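Local coordinates for protein aldehyde dehydrogenase (Bartonella henselae, PDB 3I44) that probably oxidises aldehydes to carboxylic acids with nicotinamide adenine dinucleotide (NAD+ or NADP+) as cofactor, as other members of the aldehyde dehydrogenase family do, at residues F28-L33 against I69-K74; I136-E141 against W483-F488; N277-F280 against D286-Q289; T330-G335 against V385-F390; R398-E403 against V421-D426. The protein carries 1 engineered substitution. One frame throughout, in Å; residues are numbered along the deposited sequence. Where two conformers were deposited one is given.

Contact 1: F28-L33 against I69-K74; sequences FYINGL and INAAKK
Ala71 of helix 62-79 packs against Ile30 and Asn31 at the end of a beta hairpin, whose strands 23-30 and 33-35 are joined by a type I' turn from Ile30 to Leu33. The hairpin is closed by a backbone pair, Ile30 N to Leu33 O at 2.9 Å and Leu33 N to Ile30 O at 3.3 Å. Along the helix, Ile69 comes first; it turns its side chain from the hairpin and packs on the loop residues His238 and Asp240. Two positions on, the methyl of Ala71 points at the turn, its CB 3.8 Å from Asn31 CB and 4.0 Å from Ile30 CG2. Ala71 presents only this methyl to the hairpin, and the CA atoms of Asn31 and Ala71 lie 5.5 Å apart. Asn222 of strand 221-223 is touched by Ile30, by Ala71 and, one residue further along the helix, by Ala72, and its OD1 takes the N-H of Asn31. With CG of Asn31 anti to the backbone N (chi1 -151°), the amide swings over to the helix, where a single water donates to both Asn31 OD1 at 2.6 Å and Ala71 O at 2.7 Å.

Contact 2: I136-E141 against W483-F488; sequences IKAYKE and WGIKEF
Ile485 reaches across from helix 481-486 with the end of its longer branch, and that one methyl, CD1, makes every close approach to helix 117-141. Its CG1 stands anti to the carbonyl carbon and the chain then runs out nearly straight (chi2 162°), which extends CD1 toward helix 117-141. The methyl settles against the surface formed by two successive residues: it lies 4.0 Å from Ala138 CB, 4.0 Å from the backbone N of Tyr139 and 4.1 Å from Tyr139 CD1. The methyl of Ala138 is directed toward helix 481-486. Two helices thus meet by apolar packing between residues far apart in sequence, and the C-terminal one leads into strand 489-494, which pairs antiparallel with strand 156-168; Phe488, just before that strand, is bonded through its backbone to Ile162. Pro184 of helix 174-188 packs against both Ile485 and Phe488, adding a third helix to the cluster. Tyr139 crosses Ile485 at about a right angle and leans obliquely on the methyl, while the tyrosine side chain also packs on Pro84 and Arg87 of helix 84-100. Its hydroxyl makes a weak hydrogen bond to Leu187 O. On another side of helix 481-486, Trp483 packs on Leu148 of the second subunit.

Contact 3: N277-F280 against D286-Q289; sequences NIIF and DALQ
The carbonyl oxygen of Ala287 is joined to Asn277 by one water, which donates to Ala287 O at 2.9 Å and accepts from Asn277 ND2, also at 2.9 Å. The amide that reaches this water is fixed at its other end, since Asn277 OD1 takes a hydrogen bond from Gln436. The extended first torsion of Asn277 (chi1 -171°) sends the amide out from the strand toward the first turn of the helix, so that the polar link lies beside an otherwise apolar contact. That apolar part is the work of Ile279, two residues on and on the same side of the strand. Both of its branches reach Leu288 CD2, and one also faces Ala287. CG2 faces the methyl of Ala287, with CB 4.3 Å away, while CD1 at the end of the longer branch lies 3.8 Å from Leu288 CD2. The leucine starts off across the line between the segments, but its end bends nearer, and CD2 comes within 4.2 Å of Ile279 CG2 as well; the two side chains cross obliquely. Strand 276-279, helix 287-296 and strand 308-312 form a beta-alpha-beta unit with its two strands adjacent and parallel. Met309 of strand 308-312 packs on both Ile279 and Leu288, and Gln436 of strand 432-436 touches Ile279 and Ala287, so the helix start lies over three neighbouring strands of the seven-stranded sheet.

Contact 4: T330-G335 against V385-F390; sequences TQVGPG and VRPTVF
Thr330 meets Pro387 with its carbon side. From the start of the side chain, CB lies 4.0 Å from Pro387 CG, and the branch CG2, anti to the backbone N, comes closer still, to 3.7 Å from the same ring carbon. The other branch, OG1, stands anti to the carbonyl carbon (chi1 -67°) and bonds back to Ile326 O in the last turn of helix 316-329. The two branches thus serve different partners: the hydroxyl bonds to the helix and the methyl packs on the proline. Val332, two residues on, also points toward the proline. Its CG2 lies 3.7 Å from Pro387 CD and 4.0 Å from Val385 O, so the pyrrolidine ring is touched at two adjacent carbons by two residues of the extended loop. This loop, between helix 316-329 and helix 348-363, runs past the segment that enters strand 388-391, a strand of the seven-stranded mixed sheet set between strands 367-370 and 408-414. Phe296 of helix 287-296 packs on Thr330, Pro387 and Val389, bringing that helix into the same cluster. Val385 turns its side chain from the loop onto Tyr351, Ile354 and Ile358 of helix 348-363. Just past the proline, Thr388 OG1 donates to Arg386 O at 2.6 Å, the hydroxyl sitting 41° out of the carbonyl plane, and Thr388 OG1 in turn accepts from Gly372 N.

Contact 5: R398-E403 against V421-D426; sequences RIFREE and VTLAND
Arg401 and Asp426 form an end-on salt bridge between the short helix 398-401 and the residue just past helix 417-425, which lies in the connection between the parallel strands 408-414 and 432-436. The two side chains cross at about a right angle, with guanidinium and carboxylate planes 60° apart. In this pose both terminal nitrogens converge on one oxygen: NH2 reaches Asp426 OD1 at 2.9 Å on the syn side, while NH1 reaches the same OD1 at 3.1 Å from above the carboxylate plane. OD1 lies in the guanidinium plane. A further, weak bond runs from Arg401 NH2 to Asp426 OD2 at 2.6 Å. A bend at chi2 (-135°) brings the arginine end round to the acid. Beside this pair, Phe400 turns its ring to the same residue, at 49° to the carboxylate, its CE2 3.6 Å from Asp426 O and its CZ 4.2 Å from Leu423 CD2. Arg308 makes a cation-pi contact with this ring and also bonds to the carbonyls of Leu423 and Ala424, so one cation ties the ring to the helix end. The backbones are bridged too, by a water that donates to Phe400 O at 3.0 Å and to Asp426 O at 2.7 Å.

Overall arrangement
Contacts 3, 4 and 5 all gather on the seven-stranded sheet with parallel core strands. Contacts 3 and 5, with centres 17 Å apart, touch where Ile278 CD1 lies 3.9 Å from Ala424 CB; contacts 4 and 5 touch through Phe390 CG and Ile399 CD1 at 3.5 Å. Contact 1 lies on the opposite side of the chain's centre from these three, its centre 49 Å from that of contact 3. Contact 2 is 25 Å from contact 1 between centres. The Gly-Gln-Ser-Cys sequence between helix 287-296 and strand 308-312 matches the family's Gly-Gln-X-Cys motif, whose cysteine is the nucleophile, and probably serves likewise here; contact 3 lies at the start of the helix that leads to this loop. The sodium ion is bound by Ile46, Glu112 and Ile199, outside all five contacts.

Contact 1: F28-L33 against I69-K74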
# COMPACT_ATOMS: atom_id res chain seq x y z
N PHE A 28 -24.39 -7.95 19.04
CA PHE A 28 -23.61 -7.20 18.04
C PHE A 28 -24.36 -5.91 17.68
O PHE A 28 -25.56 -5.84 17.87
CB PHE A 28 -23.39 -8.04 16.78
CG PHE A 28 -22.68 -9.36 17.02
CD1 PHE A 28 -21.75 -9.50 18.03
CD2 PHE A 28 -22.93 -10.45 16.19
CE1 PHE A 28 -21.10 -10.71 18.23
CE2 PHE A 28 -22.27 -11.66 16.38
CZ PHE A 28 -21.36 -11.80 17.41
N TYR A 29 -23.65 -4.89 17.21
CA TYR A 29 -24.27 -3.62 16.82
C TYR A 29 -24.26 -3.55 15.29
O TYR A 29 -23.21 -3.33 14.64
CB TYR A 29 -23.59 -2.41 17.47
CG TYR A 29 -24.29 -1.09 17.19
CD1 TYR A 29 -25.45 -0.73 17.88
CD2 TYR A 29 -23.79 -0.20 16.27
CE1 TYR A 29 -26.10 0.49 17.63
CE2 TYR A 29 -24.40 1.01 16.02
CZ TYR A 29 -25.57 1.35 16.69
OH TYR A 29 -26.18 2.55 16.42
N ILE A 30 -25.43 -3.82 14.71
CA ILE A 30 -25.56 -3.92 13.27
C ILE A 30 -26.77 -3.08 12.83
O ILE A 30 -27.86 -3.25 13.35
CB ILE A 30 -25.72 -5.36 12.77
CG1 ILE A 30 -24.52 -6.22 13.23
CG2 ILE A 30 -25.82 -5.36 11.24
CD1 ILE A 30 -24.61 -7.76 12.89
N ASN A 31 -26.53 -2.16 11.89
CA ASN A 31 -27.56 -1.33 11.32
C ASN A 31 -28.36 -0.56 12.38
O ASN A 31 -29.58 -0.51 12.34
CB ASN A 31 -28.48 -2.18 10.43
CG ASN A 31 -29.10 -1.38 9.29
OD1 ASN A 31 -28.60 -0.33 8.87
ND2 ASN A 31 -30.18 -1.90 8.76
N GLY A 32 -27.65 0.06 13.32
CA GLY A 32 -28.27 0.92 14.30
C GLY A 32 -28.91 0.23 15.50
O GLY A 32 -29.49 0.90 16.32
N LEU A 33 -28.76 -1.09 15.62
CA LEU A 33 -29.42 -1.87 16.67
C LEU A 33 -28.50 -2.93 17.26
O LEU A 33 -27.69 -3.54 16.53
CB LEU A 33 -30.64 -2.62 16.10
CG LEU A 33 -31.84 -1.78 15.60
CD1 LEU A 33 -32.89 -2.70 14.98
CD2 LEU A 33 -32.45 -0.96 16.73
N ILE A 69 -21.72 -6.37 6.94
CA ILE A 69 -21.22 -5.81 5.70
C ILE A 69 -22.39 -5.33 4.82
O ILE A 69 -22.28 -4.28 4.19
CB ILE A 69 -20.32 -6.81 4.94
CG1 ILE A 69 -19.04 -7.11 5.73
CG2 ILE A 69 -20.01 -6.31 3.52
CD1 ILE A 69 -18.26 -8.33 5.18
N ASN A 70 -23.48 -6.09 4.76
CA ASN A 70 -24.64 -5.69 3.96
C ASN A 70 -25.21 -4.36 4.46
O ASN A 70 -25.58 -3.50 3.67
CB ASN A 70 -25.75 -6.75 4.00
CG ASN A 70 -26.88 -6.44 3.03
OD1 ASN A 70 -26.73 -6.59 1.82
ND2 ASN A 70 -28.01 -5.99 3.55
N ALA A 71 -25.29 -4.22 5.78
CA ALA A 71 -25.77 -2.99 6.41
C ALA A 71 -24.86 -1.81 6.03
O ALA A 71 -25.35 -0.72 5.74
CB ALA A 71 -25.81 -3.15 7.89
N ALA A 72 -23.56 -2.05 5.99
CA ALA A 72 -22.59 -1.00 5.65
C ALA A 72 -22.63 -0.61 4.18
O ALA A 72 -22.58 0.58 3.88
CB ALA A 72 -21.16 -1.44 6.05
N LYS A 73 -22.75 -1.58 3.28
CA LYS A 73 -22.85 -1.33 1.83
C LYS A 73 -24.08 -0.47 1.53
O LYS A 73 -24.00 0.52 0.78
CB LYS A 73 -22.87 -2.65 1.01
N LYS A 74 -25.20 -0.83 2.14
CA LYS A 74 -26.45 -0.08 1.96
C LYS A 74 -26.35 1.37 2.49
O LYS A 74 -26.74 2.31 1.79
CB LYS A 74 -27.61 -0.82 2.63
O HOH W 1 -27.89 -0.10 6.39

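Contact 2: I136-E141 against W483-F488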
# COMPACT_ATOMS: atom_id res chain seq x y z
N ILE A 136 -10.00 16.14 14.01
CA ILE A 136 -10.77 17.37 13.83
C ILE A 136 -9.92 18.51 13.28
O ILE A 136 -10.29 19.10 12.27
CB ILE A 136 -11.47 17.78 15.14
CG1 ILE A 136 -12.66 16.86 15.38
CG2 ILE A 136 -11.91 19.26 15.08
CD1 ILE A 136 -13.18 16.92 16.81
N LYS A 137 -8.80 18.80 13.94
CA LYS A 137 -7.88 19.82 13.45
C LYS A 137 -7.42 19.53 12.02
O LYS A 137 -7.45 20.43 11.17
CB LYS A 137 -6.66 19.99 14.37
CG LYS A 137 -5.62 21.00 13.80
CD LYS A 137 -4.50 21.32 14.77
CE LYS A 137 -3.55 22.39 14.17
NZ LYS A 137 -2.18 22.22 14.78
N ALA A 138 -6.98 18.29 11.76
CA ALA A 138 -6.54 17.91 10.42
C ALA A 138 -7.66 18.09 9.39
O ALA A 138 -7.43 18.65 8.34
CB ALA A 138 -6.00 16.44 10.37
N TYR A 139 -8.88 17.68 9.73
CA TYR A 139 -9.99 17.75 8.78
C TYR A 139 -10.28 19.18 8.34
O TYR A 139 -10.61 19.42 7.19
CB TYR A 139 -11.27 17.21 9.37
CG TYR A 139 -12.30 16.72 8.40
CD1 TYR A 139 -12.00 15.73 7.44
CD2 TYR A 139 -13.62 17.14 8.48
CE1 TYR A 139 -12.98 15.23 6.59
CE2 TYR A 139 -14.61 16.63 7.64
CZ TYR A 139 -14.29 15.67 6.71
OH TYR A 139 -15.27 15.16 5.87
N LYS A 140 -10.15 20.10 9.29
CA LYS A 140 -10.34 21.52 9.01
C LYS A 140 -9.30 22.04 8.03
O LYS A 140 -9.63 22.87 7.21
CB LYS A 140 -10.42 22.32 10.33
CG LYS A 140 -11.85 22.28 10.92
CD LYS A 140 -11.92 22.20 12.47
CE LYS A 140 -11.88 23.56 13.17
NZ LYS A 140 -11.85 23.40 14.67
N GLU A 141 -8.08 21.52 8.04
CA GLU A 141 -7.09 21.87 7.02
C GLU A 141 -7.19 21.12 5.68
O GLU A 141 -6.47 21.43 4.74
CB GLU A 141 -5.66 21.67 7.57
CG GLU A 141 -5.35 22.55 8.81
CD GLU A 141 -5.61 24.05 8.57
OE1 GLU A 141 -4.73 24.73 7.97
OE2 GLU A 141 -6.69 24.55 8.97
N TRP A 483 -2.54 12.03 7.55
CA TRP A 483 -2.09 10.76 7.00
C TRP A 483 -3.22 9.74 7.15
O TRP A 483 -3.54 9.01 6.21
CB TRP A 483 -0.82 10.25 7.71
CG TRP A 483 0.50 10.88 7.22
CD1 TRP A 483 1.27 10.47 6.14
CD2 TRP A 483 1.18 12.00 7.78
NE1 TRP A 483 2.38 11.25 6.03
CE2 TRP A 483 2.34 12.21 7.01
CE3 TRP A 483 0.91 12.84 8.86
CZ2 TRP A 483 3.25 13.23 7.29
CZ3 TRP A 483 1.81 13.87 9.13
CH2 TRP A 483 2.97 14.05 8.34
N GLY A 484 -3.86 9.75 8.33
CA GLY A 484 -4.82 8.74 8.69
C GLY A 484 -6.11 8.89 7.93
O GLY A 484 -6.71 7.89 7.52
N ILE A 485 -6.53 10.15 7.72
CA ILE A 485 -7.72 10.45 6.91
C ILE A 485 -7.51 9.94 5.47
O ILE A 485 -8.45 9.36 4.87
CB ILE A 485 -8.06 11.97 6.90
CG1 ILE A 485 -8.54 12.40 8.28
CG2 ILE A 485 -9.16 12.26 5.88
CD1 ILE A 485 -8.50 13.90 8.56
N LYS A 486 -6.31 10.16 4.93
CA LYS A 486 -6.01 9.79 3.54
C LYS A 486 -5.92 8.27 3.29
O LYS A 486 -6.14 7.83 2.16
CB LYS A 486 -4.74 10.45 3.01
CG LYS A 486 -4.97 11.92 2.71
CD LYS A 486 -3.70 12.70 2.49
CE LYS A 486 -4.02 14.08 1.98
NZ LYS A 486 -2.75 14.88 1.76
N GLU A 487 -5.57 7.49 4.30
CA GLU A 487 -5.61 6.05 4.14
C GLU A 487 -7.03 5.56 3.78
O GLU A 487 -7.18 4.47 3.23
CB GLU A 487 -5.12 5.31 5.40
CG GLU A 487 -3.65 5.50 5.77
CD GLU A 487 -3.16 4.43 6.76
OE1 GLU A 487 -3.85 4.16 7.77
OE2 GLU A 487 -2.08 3.86 6.50
N PHE A 488 -8.07 6.33 4.09
CA PHE A 488 -9.46 5.94 3.76
C PHE A 488 -10.03 6.60 2.48
O PHE A 488 -11.25 6.54 2.20
CB PHE A 488 -10.37 6.14 4.97
CG PHE A 488 -10.08 5.17 6.10
CD1 PHE A 488 -10.61 3.89 6.08
CD2 PHE A 488 -9.24 5.53 7.16
CE1 PHE A 488 -10.30 2.98 7.11
CE2 PHE A 488 -8.94 4.64 8.19
CZ PHE A 488 -9.46 3.37 8.16

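Contact 3: N277-F280 against D286-Q289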
# COMPACT_ATOMS: atom_id res chain seq x y z
N ASN A 277 16.75 1.73 22.05
CA ASN A 277 16.96 3.00 22.76
C ASN A 277 18.47 3.18 22.94
O ASN A 277 19.08 2.53 23.83
CB ASN A 277 16.27 2.98 24.13
CG ASN A 277 16.27 4.35 24.83
OD1 ASN A 277 16.80 5.33 24.30
ND2 ASN A 277 15.65 4.42 26.01
N ILE A 278 19.05 4.03 22.09
CA ILE A 278 20.46 4.29 22.08
C ILE A 278 20.78 5.43 23.03
O ILE A 278 20.40 6.60 22.81
CB ILE A 278 20.98 4.64 20.69
CG1 ILE A 278 20.72 3.50 19.71
CG2 ILE A 278 22.47 4.99 20.76
CD1 ILE A 278 20.95 3.87 18.19
N ILE A 279 21.48 5.08 24.11
CA ILE A 279 21.79 6.05 25.20
C ILE A 279 23.30 6.26 25.26
O ILE A 279 24.07 5.35 25.56
CB ILE A 279 21.26 5.59 26.55
CG1 ILE A 279 19.76 5.26 26.41
CG2 ILE A 279 21.51 6.66 27.63
CD1 ILE A 279 19.07 4.93 27.72
N PHE A 280 23.70 7.46 24.89
CA PHE A 280 25.09 7.86 24.94
C PHE A 280 25.46 8.35 26.33
O PHE A 280 24.60 8.73 27.11
CB PHE A 280 25.37 8.96 23.91
CG PHE A 280 25.42 8.45 22.50
CD1 PHE A 280 26.60 7.94 21.98
CD2 PHE A 280 24.27 8.46 21.71
CE1 PHE A 280 26.66 7.47 20.70
CE2 PHE A 280 24.32 7.97 20.41
CZ PHE A 280 25.51 7.49 19.89
N ASP A 286 18.29 12.34 33.31
CA ASP A 286 17.17 11.43 33.52
C ASP A 286 16.95 10.39 32.40
O ASP A 286 15.94 9.67 32.45
CB ASP A 286 15.89 12.23 33.73
CG ASP A 286 14.80 11.42 34.44
OD1 ASP A 286 15.10 10.84 35.51
OD2 ASP A 286 13.66 11.34 33.92
N ALA A 287 17.88 10.29 31.44
CA ALA A 287 17.69 9.49 30.22
C ALA A 287 17.48 8.02 30.58
O ALA A 287 16.56 7.39 30.08
CB ALA A 287 18.91 9.63 29.27
N LEU A 288 18.36 7.51 31.44
CA LEU A 288 18.35 6.12 31.84
C LEU A 288 17.03 5.75 32.53
O LEU A 288 16.37 4.79 32.12
CB LEU A 288 19.55 5.79 32.74
CG LEU A 288 20.86 5.64 32.03
CD1 LEU A 288 21.93 5.50 33.11
CD2 LEU A 288 20.82 4.42 31.07
N GLN A 289 16.63 6.54 33.53
CA GLN A 289 15.35 6.32 34.24
C GLN A 289 14.14 6.38 33.31
O GLN A 289 13.21 5.53 33.37
CB GLN A 289 15.16 7.35 35.38
O HOH W 2 15.44 6.98 27.45

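Contact 4: T330-G335 against V385-F390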
# COMPACT_ATOMS: atom_id res chain seq x y z
N THR A 330 9.61 -0.64 40.91
CA THR A 330 8.40 -0.66 40.09
C THR A 330 7.45 -1.64 40.76
O THR A 330 7.75 -2.85 40.82
CB THR A 330 8.71 -1.11 38.64
OG1 THR A 330 9.53 -0.12 38.01
CG2 THR A 330 7.43 -1.35 37.82
N GLN A 331 6.34 -1.13 41.29
CA GLN A 331 5.34 -1.97 41.96
C GLN A 331 4.44 -2.66 40.93
O GLN A 331 4.28 -2.16 39.81
CB GLN A 331 4.50 -1.13 42.93
CG GLN A 331 5.31 -0.46 44.09
CD GLN A 331 6.17 -1.47 44.85
OE1 GLN A 331 5.69 -2.54 45.25
NE2 GLN A 331 7.47 -1.15 45.02
N VAL A 332 3.88 -3.82 41.33
CA VAL A 332 2.88 -4.50 40.55
C VAL A 332 1.60 -4.59 41.34
O VAL A 332 1.64 -4.83 42.54
CB VAL A 332 3.35 -5.90 40.18
CG1 VAL A 332 2.35 -6.58 39.32
CG2 VAL A 332 4.71 -5.81 39.48
N GLY A 333 0.46 -4.38 40.70
CA GLY A 333 -0.81 -4.43 41.41
C GLY A 333 -2.01 -4.50 40.50
O GLY A 333 -1.88 -4.37 39.28
N PRO A 334 -3.19 -4.73 41.07
CA PRO A 334 -4.38 -4.90 40.26
C PRO A 334 -4.81 -3.65 39.54
O PRO A 334 -4.55 -2.53 39.99
CB PRO A 334 -5.47 -5.29 41.29
CG PRO A 334 -4.94 -4.88 42.61
CD PRO A 334 -3.45 -4.94 42.51
N GLY A 335 -5.54 -3.86 38.46
CA GLY A 335 -6.06 -2.77 37.64
C GLY A 335 -6.94 -1.83 38.43
O GLY A 335 -6.93 -0.63 38.19
N VAL A 385 3.54 -10.29 35.98
CA VAL A 385 4.87 -10.57 35.55
C VAL A 385 5.79 -9.64 36.35
O VAL A 385 5.45 -8.47 36.58
CB VAL A 385 5.03 -10.35 34.02
CG1 VAL A 385 6.48 -10.59 33.58
CG2 VAL A 385 4.08 -11.26 33.23
N ARG A 386 6.93 -10.15 36.76
CA ARG A 386 7.89 -9.36 37.52
C ARG A 386 8.66 -8.44 36.59
O ARG A 386 9.22 -8.91 35.60
CB ARG A 386 8.89 -10.30 38.23
CG ARG A 386 8.29 -11.23 39.25
CD ARG A 386 9.18 -12.42 39.58
NE ARG A 386 10.41 -12.03 40.28
CZ ARG A 386 11.48 -12.82 40.40
NH1 ARG A 386 11.49 -14.04 39.87
NH2 ARG A 386 12.55 -12.40 41.07
N PRO A 387 8.78 -7.15 36.94
CA PRO A 387 9.69 -6.31 36.18
C PRO A 387 11.09 -6.92 36.13
O PRO A 387 11.71 -7.16 37.16
CB PRO A 387 9.70 -5.00 36.95
CG PRO A 387 8.42 -4.95 37.64
CD PRO A 387 8.04 -6.38 37.95
N THR A 388 11.57 -7.18 34.93
CA THR A 388 12.79 -7.95 34.74
C THR A 388 13.79 -7.21 33.86
O THR A 388 13.41 -6.59 32.86
CB THR A 388 12.41 -9.34 34.09
OG1 THR A 388 11.50 -10.02 34.97
CG2 THR A 388 13.64 -10.21 33.82
N VAL A 389 15.06 -7.26 34.25
CA VAL A 389 16.14 -6.68 33.48
C VAL A 389 17.19 -7.74 33.15
O VAL A 389 17.68 -8.43 34.05
CB VAL A 389 16.78 -5.47 34.25
CG1 VAL A 389 17.96 -4.90 33.51
CG2 VAL A 389 15.75 -4.36 34.52
N PHE A 390 17.56 -7.84 31.86
CA PHE A 390 18.72 -8.60 31.43
C PHE A 390 19.81 -7.67 30.93
O PHE A 390 19.50 -6.65 30.32
CB PHE A 390 18.34 -9.55 30.29
CG PHE A 390 17.48 -10.70 30.71
CD1 PHE A 390 18.06 -11.85 31.25
CD2 PHE A 390 16.10 -10.65 30.58
CE1 PHE A 390 17.26 -12.93 31.64
CE2 PHE A 390 15.30 -11.72 30.96
CZ PHE A 390 15.89 -12.87 31.48

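Contact 5: R398-E403 against V421-D426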
# COMPACT_ATOMS: atom_id res chain seq x y z
N ARG A 398 16.96 -14.96 21.97
CA ARG A 398 15.56 -14.76 21.72
C ARG A 398 15.05 -13.41 22.27
O ARG A 398 14.20 -12.78 21.64
CB ARG A 398 14.71 -15.89 22.30
CG ARG A 398 14.93 -17.27 21.61
CD ARG A 398 13.95 -18.32 22.16
NE ARG A 398 12.56 -17.92 21.91
CZ ARG A 398 11.51 -18.31 22.63
NH1 ARG A 398 11.65 -19.14 23.67
NH2 ARG A 398 10.31 -17.87 22.32
N ILE A 399 15.53 -13.01 23.46
CA ILE A 399 15.04 -11.78 24.10
C ILE A 399 15.46 -10.54 23.32
O ILE A 399 14.83 -9.49 23.45
CB ILE A 399 15.45 -11.65 25.63
CG1 ILE A 399 16.96 -11.81 25.85
CG2 ILE A 399 14.69 -12.65 26.47
CD1 ILE A 399 17.40 -11.56 27.31
N PHE A 400 16.54 -10.65 22.54
CA PHE A 400 16.96 -9.58 21.64
C PHE A 400 16.06 -9.50 20.40
O PHE A 400 15.76 -8.42 19.92
CB PHE A 400 18.40 -9.79 21.23
CG PHE A 400 19.01 -8.66 20.42
CD1 PHE A 400 19.64 -7.59 21.05
CD2 PHE A 400 19.02 -8.69 19.02
CE1 PHE A 400 20.23 -6.59 20.32
CE2 PHE A 400 19.61 -7.67 18.29
CZ PHE A 400 20.24 -6.63 18.95
N ARG A 401 15.58 -10.66 19.91
CA ARG A 401 14.93 -10.70 18.59
C ARG A 401 13.44 -10.66 18.63
O ARG A 401 12.81 -10.11 17.72
CB ARG A 401 15.33 -11.94 17.81
CG ARG A 401 16.78 -12.11 17.65
CD ARG A 401 17.13 -12.49 16.24
NE ARG A 401 18.47 -12.01 15.99
CZ ARG A 401 18.82 -10.99 15.21
NH1 ARG A 401 17.94 -10.29 14.48
NH2 ARG A 401 20.11 -10.71 15.13
N GLU A 402 12.85 -11.24 19.66
CA GLU A 402 11.41 -11.45 19.67
C GLU A 402 10.74 -10.40 20.49
O GLU A 402 11.26 -9.99 21.54
CB GLU A 402 11.04 -12.84 20.20
CG GLU A 402 11.40 -13.95 19.25
CD GLU A 402 11.22 -15.34 19.85
OE1 GLU A 402 10.23 -15.60 20.56
OE2 GLU A 402 12.09 -16.18 19.60
N GLU A 403 9.57 -9.98 20.04
CA GLU A 403 8.79 -9.02 20.80
C GLU A 403 8.22 -9.77 22.00
O GLU A 403 7.52 -10.73 21.80
CB GLU A 403 7.68 -8.43 19.97
CG GLU A 403 6.93 -7.34 20.69
CD GLU A 403 5.89 -6.67 19.82
OE1 GLU A 403 5.19 -7.40 19.09
OE2 GLU A 403 5.77 -5.43 19.89
N VAL A 421 24.37 1.75 15.64
CA VAL A 421 23.48 1.74 14.51
C VAL A 421 23.27 0.30 14.01
O VAL A 421 22.14 -0.09 13.69
CB VAL A 421 24.00 2.60 13.39
CG1 VAL A 421 23.34 2.22 12.05
CG2 VAL A 421 23.80 4.10 13.75
N THR A 422 24.35 -0.48 13.95
CA THR A 422 24.26 -1.86 13.48
C THR A 422 23.35 -2.66 14.38
O THR A 422 22.46 -3.34 13.91
CB THR A 422 25.68 -2.53 13.43
OG1 THR A 422 26.51 -1.82 12.49
CG2 THR A 422 25.59 -4.04 13.01
N LEU A 423 23.60 -2.60 15.68
CA LEU A 423 22.73 -3.25 16.66
C LEU A 423 21.27 -2.77 16.57
O LEU A 423 20.36 -3.58 16.55
CB LEU A 423 23.25 -3.02 18.08
CG LEU A 423 24.55 -3.77 18.43
CD1 LEU A 423 25.28 -3.14 19.62
CD2 LEU A 423 24.21 -5.26 18.69
N ALA A 424 21.05 -1.46 16.51
CA ALA A 424 19.68 -0.93 16.42
C ALA A 424 18.96 -1.46 15.16
O ALA A 424 17.76 -1.76 15.20
CB ALA A 424 19.69 0.60 16.43
N ASN A 425 19.70 -1.59 14.06
CA ASN A 425 19.12 -2.07 12.80
C ASN A 425 19.08 -3.58 12.63
O ASN A 425 18.54 -4.05 11.63
CB ASN A 425 19.81 -1.46 11.56
CG ASN A 425 19.51 -0.00 11.40
OD1 ASN A 425 18.51 0.51 11.95
ND2 ASN A 425 20.36 0.69 10.66
N ASP A 426 19.58 -4.34 13.61
CA ASP A 426 19.59 -5.81 13.54
C ASP A 426 18.24 -6.39 13.99
O ASP A 426 18.09 -6.94 15.08
CB ASP A 426 20.74 -6.38 14.35
CG ASP A 426 20.81 -7.89 14.28
OD1 ASP A 426 20.16 -8.46 13.37
OD2 ASP A 426 21.46 -8.53 15.14
O HOH W 3 16.40 -7.39 17.15